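PDB 3N7L: neurotoxin from Clostridium botulinum, which probably binds gangliosides on nerve cells through its receptor-binding domain, the part of the botulinum toxin that recognises its target. Local coordinates for residues 341-353 / 362-374. Numbering follows the deposited sequence.
Sequences EIRKYGSFIIQPC and QLFLSSNATTNRL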
ATOM      1  N   GLU A 341      25.149   7.596 -22.718  1.00 23.88           N
ATOM      2  CA  GLU A 341      24.256   6.642 -23.367  1.00 23.74           C
ATOM      3  C   GLU A 341      22.965   6.469 -22.566  1.00 22.90           C
ATOM      4  O   GLU A 341      21.883   6.317 -23.136  1.00 21.72           O
ATOM      5  CB  GLU A 341      24.951   5.289 -23.541  1.00 26.98           C
ATOM      6  CG  GLU A 341      26.175   5.340 -24.445  1.00 32.73           C
ATOM      7  CD  GLU A 341      25.880   5.996 -25.783  1.00 37.26           C
ATOM      8  OE1 GLU A 341      25.012   5.481 -26.521  1.00 40.57           O
ATOM      9  OE2 GLU A 341      26.511   7.032 -26.098  1.00 40.51           O
ATOM     10  N   ILE A 342      23.079   6.492 -21.243  1.00 21.11           N
ATOM     11  CA  ILE A 342      21.904   6.355 -20.390  1.00 22.88           C
ATOM     12  C   ILE A 342      20.932   7.519 -20.611  1.00 22.87           C
ATOM     13  O   ILE A 342      19.719   7.325 -20.688  1.00 22.05           O
ATOM     14  CB  ILE A 342      22.297   6.310 -18.897  1.00 22.12           C
ATOM     15  CG1 ILE A 342      23.068   5.016 -18.605  1.00 21.76           C
ATOM     16  CG2 ILE A 342      21.048   6.422 -18.020  1.00 21.48           C
ATOM     17  CD1 ILE A 342      23.550   4.889 -17.169  1.00 24.55           C
ATOM     18  N   ARG A 343      21.474   8.725 -20.727  1.00 23.36           N
ATOM     19  CA  ARG A 343      20.647   9.911 -20.925  1.00 25.60           C
ATOM     20  C   ARG A 343      19.842   9.839 -22.220  1.00 25.43           C
ATOM     21  O   ARG A 343      18.736  10.377 -22.305  1.00 25.84           O
ATOM     22  CB  ARG A 343      21.527  11.166 -20.926  1.00 27.74           C
ATOM     23  CG  ARG A 343      22.320  11.347 -19.638  1.00 33.05           C
ATOM     24  CD  ARG A 343      23.280  12.523 -19.733  1.00 37.67           C
ATOM     25  NE  ARG A 343      22.600  13.793 -19.513  1.00 43.44           N
ATOM     26  CZ  ARG A 343      22.206  14.231 -18.319  1.00 45.69           C
ATOM     27  NH1 ARG A 343      22.431  13.504 -17.234  1.00 46.40           N
ATOM     28  NH2 ARG A 343      21.578  15.396 -18.212  1.00 46.71           N
ATOM     29  N   LYS A 344      20.387   9.158 -23.221  1.00 25.59           N
ATOM     30  CA  LYS A 344      19.706   9.043 -24.506  1.00 27.55           C
ATOM     31  C   LYS A 344      18.832   7.808 -24.670  1.00 26.69           C
ATOM     32  O   LYS A 344      17.804   7.860 -25.348  1.00 27.06           O
ATOM     33  CB  LYS A 344      20.723   9.073 -25.650  1.00 29.74           C
ATOM     34  CG  LYS A 344      21.507  10.375 -25.743  1.00 33.96           C
ATOM     35  CD  LYS A 344      22.479  10.364 -26.905  1.00 39.09           C
ATOM     36  CE  LYS A 344      23.539   9.291 -26.734  1.00 41.56           C
ATOM     37  NZ  LYS A 344      24.584   9.390 -27.792  1.00 45.83           N
ATOM     38  N   TYR A 345      19.224   6.696 -24.057  1.00 25.10           N
ATOM     39  CA  TYR A 345      18.456   5.471 -24.228  1.00 25.51           C
ATOM     40  C   TYR A 345      17.866   4.812 -22.987  1.00 23.75           C
ATOM     41  O   TYR A 345      17.131   3.833 -23.113  1.00 23.09           O
ATOM     42  CB  TYR A 345      19.313   4.445 -24.965  1.00 26.92           C
ATOM     43  CG  TYR A 345      19.962   5.003 -26.204  1.00 30.42           C
ATOM     44  CD1 TYR A 345      19.190   5.557 -27.226  1.00 33.25           C
ATOM     45  CD2 TYR A 345      21.348   5.004 -26.349  1.00 33.49           C
ATOM     46  CE1 TYR A 345      19.782   6.100 -28.363  1.00 35.96           C
ATOM     47  CE2 TYR A 345      21.954   5.544 -27.481  1.00 36.10           C
ATOM     48  CZ  TYR A 345      21.163   6.090 -28.483  1.00 36.63           C
ATOM     49  OH  TYR A 345      21.758   6.625 -29.602  1.00 39.75           O
ATOM     50  N   GLY A 346      18.168   5.333 -21.803  1.00 22.63           N
ATOM     51  CA  GLY A 346      17.643   4.708 -20.599  1.00 23.39           C
ATOM     52  C   GLY A 346      17.137   5.615 -19.494  1.00 22.55           C
ATOM     53  O   GLY A 346      17.083   5.203 -18.337  1.00 21.69           O
ATOM     54  N   SER A 347      16.745   6.836 -19.841  1.00 22.03           N
ATOM     55  CA  SER A 347      16.246   7.773 -18.839  1.00 22.62           C
ATOM     56  C   SER A 347      14.727   7.867 -18.884  1.00 23.43           C
ATOM     57  O   SER A 347      14.130   7.927 -19.962  1.00 21.83           O
ATOM     58  CB  SER A 347      16.875   9.148 -19.056  1.00 22.89           C
ATOM     59  OG  SER A 347      18.284   9.057 -18.961  1.00 24.86           O
ATOM     60  N   PHE A 348      14.107   7.873 -17.707  1.00 24.08           N
ATOM     61  CA  PHE A 348      12.653   7.938 -17.621  1.00 24.35           C
ATOM     62  C   PHE A 348      12.106   9.038 -16.727  1.00 23.61           C
ATOM     63  O   PHE A 348      12.769   9.514 -15.803  1.00 23.43           O
ATOM     64  CB  PHE A 348      12.077   6.604 -17.127  1.00 24.39           C
ATOM     65  CG  PHE A 348      12.404   5.436 -18.005  1.00 24.02           C
ATOM     66  CD1 PHE A 348      13.639   4.808 -17.915  1.00 22.83           C
ATOM     67  CD2 PHE A 348      11.488   4.987 -18.951  1.00 23.31           C
ATOM     68  CE1 PHE A 348      13.963   3.745 -18.758  1.00 24.58           C
ATOM     69  CE2 PHE A 348      11.802   3.925 -19.800  1.00 25.95           C
ATOM     70  CZ  PHE A 348      13.044   3.304 -19.703  1.00 25.75           C
ATOM     71  N   ILE A 349      10.874   9.426 -17.031  1.00 23.15           N
ATOM     72  CA  ILE A 349      10.140  10.427 -16.271  1.00 22.97           C
ATOM     73  C   ILE A 349       9.085   9.571 -15.590  1.00 21.84           C
ATOM     74  O   ILE A 349       8.325   8.877 -16.258  1.00 21.85           O
ATOM     75  CB  ILE A 349       9.453  11.428 -17.206  1.00 23.41           C
ATOM     76  CG1 ILE A 349      10.509  12.141 -18.049  1.00 22.75           C
ATOM     77  CG2 ILE A 349       8.626  12.413 -16.393  1.00 23.01           C
ATOM     78  CD1 ILE A 349       9.951  12.742 -19.311  1.00 22.26           C
ATOM     79  N   ILE A 350       9.041   9.609 -14.267  1.00 23.64           N
ATOM     80  CA  ILE A 350       8.087   8.782 -13.534  1.00 23.01           C
ATOM     81  C   ILE A 350       6.861   9.554 -13.078  1.00 24.62           C
ATOM     82  O   ILE A 350       6.924  10.752 -12.828  1.00 23.10           O
ATOM     83  CB  ILE A 350       8.756   8.150 -12.289  1.00 21.24           C
ATOM     84  CG1 ILE A 350       7.860   7.061 -11.703  1.00 19.62           C
ATOM     85  CG2 ILE A 350       8.999   9.217 -11.228  1.00 19.92           C
ATOM     86  CD1 ILE A 350       8.557   6.218 -10.640  1.00 15.76           C
ATOM     87  N   GLN A 351       5.741   8.855 -12.973  1.00 26.18           N
ATOM     88  CA  GLN A 351       4.506   9.475 -12.518  1.00 28.93           C
ATOM     89  C   GLN A 351       3.797   8.479 -11.610  1.00 28.50           C
ATOM     90  O   GLN A 351       3.659   7.308 -11.960  1.00 30.30           O
ATOM     91  CB  GLN A 351       3.619   9.828 -13.714  1.00 31.46           C
ATOM     92  CG  GLN A 351       2.503  10.784 -13.362  1.00 39.55           C
ATOM     93  CD  GLN A 351       3.019  12.134 -12.889  1.00 41.69           C
ATOM     94  OE1 GLN A 351       2.362  12.817 -12.107  1.00 45.78           O
ATOM     95  NE2 GLN A 351       4.195  12.528 -13.372  1.00 41.91           N
ATOM     96  N   PRO A 352       3.362   8.919 -10.419  1.00 27.71           N
ATOM     97  CA  PRO A 352       2.674   7.975  -9.531  1.00 26.79           C
ATOM     98  C   PRO A 352       1.347   7.516 -10.133  1.00 26.90           C
ATOM     99  O   PRO A 352       0.690   8.265 -10.854  1.00 24.53           O
ATOM    100  CB  PRO A 352       2.500   8.776  -8.241  1.00 27.69           C
ATOM    101  CG  PRO A 352       2.398  10.199  -8.736  1.00 28.73           C
ATOM    102  CD  PRO A 352       3.480  10.250  -9.795  1.00 27.66           C
ATOM    103  N   CYS A 353       0.960   6.279  -9.847  1.00 25.73           N
ATOM    104  CA  CYS A 353      -0.288   5.741 -10.372  1.00 27.86           C
ATOM    105  C   CYS A 353      -0.895   4.790  -9.352  1.00 27.19           C
ATOM    106  O   CYS A 353      -0.635   3.589  -9.372  1.00 27.82           O
ATOM    107  CB  CYS A 353      -0.024   5.008 -11.690  1.00 29.62           C
ATOM    108  SG  CYS A 353      -1.508   4.393 -12.500  1.00 39.20           S
ATOM    109  N   GLN A 362       3.839   5.014 -13.624  1.00 21.33           N
ATOM    110  CA  GLN A 362       3.965   4.935 -15.059  1.00 20.74           C
ATOM    111  C   GLN A 362       5.319   5.553 -15.358  1.00 21.85           C
ATOM    112  O   GLN A 362       5.747   6.494 -14.683  1.00 20.94           O
ATOM    113  CB  GLN A 362       2.830   5.684 -15.756  1.00 23.73           C
ATOM    114  CG  GLN A 362       1.573   4.832 -15.894  1.00 23.89           C
ATOM    115  CD  GLN A 362       0.478   5.508 -16.700  1.00 26.61           C
ATOM    116  OE1 GLN A 362      -0.164   4.882 -17.544  1.00 27.09           O
ATOM    117  NE2 GLN A 362       0.252   6.786 -16.435  1.00 23.64           N
ATOM    118  N   LEU A 363       6.005   4.984 -16.343  1.00 21.38           N
ATOM    119  CA  LEU A 363       7.329   5.433 -16.732  1.00 22.39           C
ATOM    120  C   LEU A 363       7.348   5.842 -18.201  1.00 21.81           C
ATOM    121  O   LEU A 363       7.009   5.057 -19.081  1.00 22.15           O
ATOM    122  CB  LEU A 363       8.339   4.302 -16.474  1.00 20.11           C
ATOM    123  CG  LEU A 363       8.566   3.983 -14.989  1.00 20.08           C
ATOM    124  CD1 LEU A 363       9.096   2.565 -14.816  1.00 21.71           C
ATOM    125  CD2 LEU A 363       9.536   5.004 -14.409  1.00 18.30           C
ATOM    126  N   PHE A 364       7.743   7.082 -18.451  1.00 22.53           N
ATOM    127  CA  PHE A 364       7.812   7.610 -19.809  1.00 22.80           C
ATOM    128  C   PHE A 364       9.268   7.776 -20.249  1.00 21.78           C
ATOM    129  O   PHE A 364      10.083   8.315 -19.506  1.00 20.76           O
ATOM    130  CB  PHE A 364       7.090   8.963 -19.864  1.00 22.68           C
ATOM    131  CG  PHE A 364       5.640   8.883 -19.484  1.00 23.68           C
ATOM    132  CD1 PHE A 364       4.679   8.539 -20.430  1.00 25.32           C
ATOM    133  CD2 PHE A 364       5.239   9.097 -18.168  1.00 24.70           C
ATOM    134  CE1 PHE A 364       3.337   8.404 -20.068  1.00 25.29           C
ATOM    135  CE2 PHE A 364       3.903   8.965 -17.796  1.00 23.93           C
ATOM    136  CZ  PHE A 364       2.951   8.616 -18.749  1.00 24.73           C
ATOM    137  N   LEU A 365       9.592   7.299 -21.448  1.00 21.42           N
ATOM    138  CA  LEU A 365      10.947   7.440 -21.968  1.00 22.39           C
ATOM    139  C   LEU A 365      11.251   8.932 -22.088  1.00 23.88           C
ATOM    140  O   LEU A 365      10.475   9.694 -22.671  1.00 23.21           O
ATOM    141  CB  LEU A 365      11.080   6.774 -23.340  1.00 22.28           C
ATOM    142  CG  LEU A 365      12.432   6.998 -24.035  1.00 25.56           C
ATOM    143  CD1 LEU A 365      13.542   6.394 -23.195  1.00 24.35           C
ATOM    144  CD2 LEU A 365      12.416   6.376 -25.426  1.00 24.75           C
ATOM    145  N   SER A 366      12.381   9.336 -21.524  1.00 22.74           N
ATOM    146  CA  SER A 366      12.810  10.722 -21.529  1.00 25.08           C
ATOM    147  C   SER A 366      13.625  11.099 -22.756  1.00 26.37           C
ATOM    148  O   SER A 366      14.372  10.286 -23.299  1.00 25.65           O
ATOM    149  CB  SER A 366      13.644  10.997 -20.280  1.00 25.81           C
ATOM    150  OG  SER A 366      14.366  12.205 -20.412  1.00 28.45           O
ATOM    151  N   SER A 367      13.469  12.341 -23.198  1.00 26.57           N
ATOM    152  CA  SER A 367      14.231  12.824 -24.336  1.00 28.46           C
ATOM    153  C   SER A 367      15.493  13.459 -23.772  1.00 28.30           C
ATOM    154  O   SER A 367      15.433  14.513 -23.138  1.00 28.30           O
ATOM    155  CB  SER A 367      13.440  13.868 -25.125  1.00 29.45           C
ATOM    156  OG  SER A 367      14.187  14.292 -26.248  1.00 30.91           O
ATOM    157  N   ASN A 368      16.627  12.802 -23.989  1.00 27.67           N
ATOM    158  CA  ASN A 368      17.911  13.294 -23.504  1.00 30.10           C
ATOM    159  C   ASN A 368      17.890  13.723 -22.039  1.00 29.32           C
ATOM    160  O   ASN A 368      18.419  14.772 -21.678  1.00 29.00           O
ATOM    161  CB  ASN A 368      18.390  14.455 -24.379  1.00 33.35           C
ATOM    162  CG  ASN A 368      18.789  14.002 -25.767  1.00 37.34           C
ATOM    163  OD1 ASN A 368      18.263  14.488 -26.772  1.00 39.09           O
ATOM    164  ND2 ASN A 368      19.727  13.059 -25.832  1.00 37.72           N
ATOM    165  N   ALA A 369      17.276  12.899 -21.197  1.00 28.07           N
ATOM    166  CA  ALA A 369      17.192  13.175 -19.767  1.00 28.02           C
ATOM    167  C   ALA A 369      16.445  14.458 -19.378  1.00 27.57           C
ATOM    168  O   ALA A 369      16.717  15.032 -18.328  1.00 28.51           O
ATOM    169  CB  ALA A 369      18.596  13.180 -19.156  1.00 27.38           C
ATOM    170  N   THR A 370      15.520  14.914 -20.223  1.00 27.31           N
ATOM    171  CA  THR A 370      14.714  16.097 -19.902  1.00 28.38           C
ATOM    172  C   THR A 370      13.328  15.579 -19.506  1.00 28.94           C
ATOM    173  O   THR A 370      13.109  14.367 -19.452  1.00 28.47           O
ATOM    174  CB  THR A 370      14.545  17.063 -21.113  1.00 28.78           C
ATOM    175  OG1 THR A 370      13.887  16.381 -22.191  1.00 29.39           O
ATOM    176  CG2 THR A 370      15.905  17.587 -21.587  1.00 28.08           C
ATOM    177  N   THR A 371      12.394  16.483 -19.228  1.00 28.64           N
ATOM    178  CA  THR A 371      11.043  16.065 -18.864  1.00 28.59           C
ATOM    179  C   THR A 371      10.157  15.882 -20.100  1.00 28.88           C
ATOM    180  O   THR A 371       8.951  15.648 -19.986  1.00 27.98           O
ATOM    181  CB  THR A 371      10.378  17.079 -17.911  1.00 28.83           C
ATOM    182  OG1 THR A 371      10.611  18.407 -18.391  1.00 30.88           O
ATOM    183  CG2 THR A 371      10.939  16.941 -16.504  1.00 28.86           C
ATOM    184  N   ASN A 372      10.763  15.983 -21.280  1.00 29.39           N
ATOM    185  CA  ASN A 372      10.034  15.808 -22.530  1.00 29.95           C
ATOM    186  C   ASN A 372       9.863  14.318 -22.783  1.00 30.05           C
ATOM    187  O   ASN A 372      10.837  13.567 -22.805  1.00 28.38           O
ATOM    188  CB  ASN A 372      10.794  16.465 -23.683  1.00 33.71           C
ATOM    189  CG  ASN A 372      10.948  17.962 -23.492  1.00 37.01           C
ATOM    190  OD1 ASN A 372       9.958  18.686 -23.370  1.00 37.66           O
ATOM    191  ND2 ASN A 372      12.191  18.432 -23.454  1.00 37.78           N
ATOM    192  N   ARG A 373       8.616  13.900 -22.976  1.00 29.62           N
ATOM    193  CA  ARG A 373       8.298  12.493 -23.184  1.00 29.74           C
ATOM    194  C   ARG A 373       8.359  12.032 -24.631  1.00 29.83           C
ATOM    195  O   ARG A 373       7.903  12.731 -25.537  1.00 30.87           O
ATOM    196  CB  ARG A 373       6.910  12.204 -22.612  1.00 29.44           C
ATOM    197  CG  ARG A 373       6.753  12.672 -21.177  1.00 28.47           C
ATOM    198  CD  ARG A 373       5.358  12.408 -20.646  1.00 29.29           C
ATOM    199  NE  ARG A 373       5.220  12.867 -19.266  1.00 27.28           N
ATOM    200  CZ  ARG A 373       4.134  12.678 -18.523  1.00 30.07           C
ATOM    201  NH1 ARG A 373       4.094  13.128 -17.276  1.00 31.99           N
ATOM    202  NH2 ARG A 373       3.085  12.039 -19.027  1.00 28.89           N
ATOM    203  N   LEU A 374       8.912  10.839 -24.833  1.00 28.63           N
ATOM    204  CA  LEU A 374       9.036  10.246 -26.163  1.00 27.94           C
ATOM    205  C   LEU A 374       8.231   8.959 -26.288  1.00 27.29           C
ATOM    206  O   LEU A 374       7.957   8.500 -27.391  1.00 27.78           O
ATOM    207  CB  LEU A 374      10.499   9.926 -26.474  1.00 28.88           C
ATOM    208  CG  LEU A 374      11.488  11.087 -26.527  1.00 28.67           C
ATOM    209  CD1 LEU A 374      12.865  10.555 -26.898  1.00 27.28           C
ATOM    210  CD2 LEU A 374      11.015  12.113 -27.546  1.00 26.99           C
TER
HETATM  211  O   HOH W   1      16.529   8.304 -22.239  1.00 23.25           O
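I349 and F364 sit opposite each other in an antiparallel hairpin of the C-terminal, trefoil-type receptor-binding domain, where a backbone ladder sets side chains on two faces. I349 N donates to F364 O at 2.8 Å, F364 N returns a nearly straight bond (174°) to I349 O, Q351 and Q362 repeat the exchange, and S366 N to S347 O (2.7 Å) carries the ladder to the turn end. On one face, I350 and L363 lie side by side, CG1 to CD2 3.8 Å, against L303 and F305 of strand 302-308. On the face of I349 and F364, the loop after S366 folds over I349, whose CG1, anti to its carbonyl carbon (chi1 -61°), directs CD1 tightly to 3.1 Å from T371 O. Exposed R373 stretches along the solvent side, its NH2 3.3 Å above the F364 ring toward the rim, while NH1 forms a salt bridge with E300. Toward the helix end A369 CB covers one face of the R343 guanidinium, and ND2 of exposed N368 comes to 3.2 Å from K344 CG. A water accepting from S347 N also lies near R343 O and S366 O, bridging the backbones. The chemistry thus implies a backbone-held hairpin with an apolar I350/L363 face and a polar, exposed loop margin.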